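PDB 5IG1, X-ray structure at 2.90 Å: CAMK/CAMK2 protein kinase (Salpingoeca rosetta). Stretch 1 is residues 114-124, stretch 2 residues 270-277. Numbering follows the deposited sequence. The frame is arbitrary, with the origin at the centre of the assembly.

Stretch 1 114-124: NEKDASACMHQ
Stretch 2, residues 270-277: LLQHPWIA

A single tryptophan, clamped at both its indole nitrogen and its own carbonyl, organises the contact between two segments whose touching residues lie at least 148 apart in sequence. The side chain of Trp 275 sits as a knob among Glu 115, Ala 118, Ser 119 and Met 122, one side of the helix 115-124. Its chi1 is t (-167°) and chi2 85°; CA-to-CB points sideways, but this rotamer carries the ring to the helix. There Trp 275 NE1 donates to Glu 115 OE1 (chi1 m, chi2 t) at 2.8 Å, almost linearly (172°), so a buried carboxylate meets the one polar atom of the indole.

Ser 119, chi1 t, is small enough to let the ring lie close. Ser 119 CB stands over one face of the Trp 275 indole, 3.7 Å from the centroid of its six-membered ring, while Ser 119 OG donates to Trp 275 O at 2.6 Å. Here the backbones come closest, with the CA atoms of Ser 119 and Ile 276 5.7 Å apart. Ala 118 CB packs 4.0 Å from Trp 275 CH2, and Met 122 CB, at the ring edge, lies 4.4 Å from Trp 275 CZ3.

The next residue, Ile 276 (chi1 m, chi2 m), places CD1 4.0 Å from Met 122 CB and CG2 3.6 Å from His 123 ND1, near the imidazole plane. His 123 (chi1 t, chi2 95°) also receives Leu 271 CD2, 4.3 Å from its ring centroid and off-centre.

Helices 115-124 and 274-277 are each capped at the N-terminus by a side chain. Asn 114 OD1 (chi1 p) accepts from Asp 117 N at 3.3 Å, and the helix then runs at phi/psi near -64/-40. In the second stretch one helix ends at Leu 271; Gln 272 (-99/17) and extended His 273 (-82/141) lead into 274-277, and His 273 ND1 accepts from Trp 275 N at 3.0 Å. The contact buries 407 Å².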

# COMPACT_ATOMS: atom_id res chain seq x y z
N ASN A 114 19.94 -0.63 -2.92
CA ASN A 114 20.37 0.64 -3.46
C ASN A 114 19.17 1.34 -4.08
O ASN A 114 18.05 0.81 -4.09
CB ASN A 114 21.51 0.45 -4.48
CG ASN A 114 21.11 -0.43 -5.64
OD1 ASN A 114 20.12 -1.16 -5.58
ND2 ASN A 114 21.91 -0.39 -6.70
N GLU A 115 19.41 2.54 -4.62
CA GLU A 115 18.32 3.31 -5.20
C GLU A 115 17.67 2.57 -6.36
O GLU A 115 16.49 2.78 -6.63
CB GLU A 115 18.82 4.67 -5.70
CG GLU A 115 19.15 5.68 -4.64
CD GLU A 115 19.48 7.02 -5.25
OE1 GLU A 115 19.03 7.25 -6.40
OE2 GLU A 115 20.18 7.83 -4.61
N LYS A 116 18.43 1.73 -7.07
CA LYS A 116 17.86 0.99 -8.19
C LYS A 116 16.79 0.01 -7.70
O LYS A 116 15.72 -0.10 -8.32
CB LYS A 116 18.96 0.26 -8.96
CG LYS A 116 19.98 1.19 -9.60
CD LYS A 116 21.02 0.42 -10.37
CE LYS A 116 22.15 1.32 -10.84
NZ LYS A 116 21.67 2.38 -11.77
N ASP A 117 17.06 -0.70 -6.60
CA ASP A 117 16.03 -1.55 -6.01
C ASP A 117 14.82 -0.72 -5.59
O ASP A 117 13.67 -1.09 -5.87
CB ASP A 117 16.60 -2.31 -4.81
CG ASP A 117 17.76 -3.21 -5.20
OD1 ASP A 117 18.03 -3.33 -6.41
OD2 ASP A 117 18.37 -3.81 -4.29
N ALA A 118 15.06 0.41 -4.92
CA ALA A 118 13.96 1.26 -4.50
C ALA A 118 13.16 1.77 -5.69
O ALA A 118 11.95 1.98 -5.59
CB ALA A 118 14.50 2.43 -3.67
N SER A 119 13.83 1.95 -6.83
CA SER A 119 13.16 2.40 -8.04
C SER A 119 12.37 1.28 -8.68
O SER A 119 11.36 1.54 -9.33
CB SER A 119 14.19 2.97 -9.02
OG SER A 119 13.57 3.52 -10.16
N ALA A 120 12.83 0.04 -8.55
CA ALA A 120 12.05 -1.10 -9.02
C ALA A 120 10.78 -1.25 -8.20
O ALA A 120 9.68 -1.42 -8.75
CB ALA A 120 12.90 -2.37 -8.97
N CYS A 121 10.92 -1.18 -6.87
CA CYS A 121 9.74 -1.23 -6.01
C CYS A 121 8.78 -0.10 -6.35
O CYS A 121 7.58 -0.33 -6.58
CB CYS A 121 10.18 -1.14 -4.54
SG CYS A 121 11.21 -2.50 -3.98
N MET A 122 9.29 1.13 -6.40
CA MET A 122 8.42 2.27 -6.69
C MET A 122 7.83 2.17 -8.08
O MET A 122 6.73 2.66 -8.31
CB MET A 122 9.19 3.58 -6.52
CG MET A 122 9.26 4.03 -5.09
SD MET A 122 7.60 4.30 -4.47
CE MET A 122 6.98 5.39 -5.75
N HIS A 123 8.56 1.58 -9.02
CA HIS A 123 8.01 1.40 -10.35
C HIS A 123 6.80 0.48 -10.31
O HIS A 123 5.77 0.78 -10.90
CB HIS A 123 9.08 0.84 -11.29
CG HIS A 123 8.57 0.54 -12.66
ND1 HIS A 123 8.67 1.43 -13.71
CD2 HIS A 123 7.92 -0.54 -13.15
CE1 HIS A 123 8.13 0.91 -14.79
NE2 HIS A 123 7.66 -0.29 -14.48
N GLN A 124 6.91 -0.64 -9.59
CA GLN A 124 5.78 -1.55 -9.48
C GLN A 124 4.60 -0.90 -8.76
O GLN A 124 3.45 -0.99 -9.23
CB GLN A 124 6.22 -2.83 -8.77
CG GLN A 124 7.39 -3.49 -9.45
CD GLN A 124 7.98 -4.62 -8.63
OE1 GLN A 124 7.31 -5.61 -8.35
NE2 GLN A 124 9.24 -4.47 -8.23
N LEU A 270 4.79 10.43 -13.21
CA LEU A 270 5.81 9.82 -12.36
C LEU A 270 6.47 8.64 -13.06
O LEU A 270 7.70 8.50 -13.03
CB LEU A 270 5.21 9.39 -11.02
CG LEU A 270 4.71 10.53 -10.12
CD1 LEU A 270 4.13 9.98 -8.82
CD2 LEU A 270 5.84 11.51 -9.83
N LEU A 271 5.67 7.78 -13.69
CA LEU A 271 6.22 6.64 -14.40
C LEU A 271 7.12 7.07 -15.55
O LEU A 271 7.94 6.26 -16.01
CB LEU A 271 5.09 5.75 -14.93
CG LEU A 271 4.50 4.78 -13.92
CD1 LEU A 271 3.26 4.12 -14.48
CD2 LEU A 271 5.53 3.76 -13.52
N GLN A 272 6.98 8.30 -16.03
CA GLN A 272 7.89 8.83 -17.04
C GLN A 272 8.98 9.71 -16.45
O GLN A 272 9.62 10.48 -17.18
CB GLN A 272 7.10 9.58 -18.12
CG GLN A 272 6.19 8.67 -18.93
CD GLN A 272 6.92 7.45 -19.47
OE1 GLN A 272 8.08 7.53 -19.88
NE2 GLN A 272 6.25 6.30 -19.45
N HIS A 273 9.22 9.63 -15.14
CA HIS A 273 10.32 10.36 -14.52
C HIS A 273 11.62 9.58 -14.71
O HIS A 273 11.63 8.35 -14.61
CB HIS A 273 10.04 10.58 -13.03
CG HIS A 273 11.04 11.47 -12.35
ND1 HIS A 273 12.29 11.03 -11.97
CD2 HIS A 273 10.97 12.77 -11.98
CE1 HIS A 273 12.95 12.02 -11.39
NE2 HIS A 273 12.16 13.09 -11.38
N PRO A 274 12.73 10.27 -14.98
CA PRO A 274 13.99 9.55 -15.27
C PRO A 274 14.42 8.60 -14.17
O PRO A 274 14.97 7.54 -14.46
CB PRO A 274 15.01 10.68 -15.48
CG PRO A 274 14.38 11.91 -14.90
CD PRO A 274 12.90 11.73 -15.08
N TRP A 275 14.16 8.94 -12.90
CA TRP A 275 14.55 8.05 -11.81
C TRP A 275 13.74 6.76 -11.80
O TRP A 275 14.17 5.78 -11.19
CB TRP A 275 14.41 8.77 -10.47
CG TRP A 275 15.07 8.06 -9.33
CD1 TRP A 275 16.38 8.15 -8.96
CD2 TRP A 275 14.46 7.16 -8.40
NE1 TRP A 275 16.62 7.36 -7.87
CE2 TRP A 275 15.46 6.73 -7.51
CE3 TRP A 275 13.16 6.66 -8.25
CZ2 TRP A 275 15.20 5.83 -6.48
CZ3 TRP A 275 12.90 5.77 -7.22
CH2 TRP A 275 13.92 5.37 -6.35
N ILE A 276 12.59 6.74 -12.47
CA ILE A 276 11.72 5.56 -12.52
C ILE A 276 11.87 4.81 -13.84
O ILE A 276 11.91 3.58 -13.85
CB ILE A 276 10.25 5.97 -12.28
CG1 ILE A 276 10.08 6.64 -10.92
CG2 ILE A 276 9.34 4.75 -12.39
CD1 ILE A 276 10.04 5.66 -9.77
N ALA A 277 11.94 5.53 -14.95
CA ALA A 277 11.91 4.91 -16.27
C ALA A 277 13.29 4.52 -16.79
O ALA A 277 13.40 3.57 -17.57
CB ALA A 277 11.25 5.85 -17.28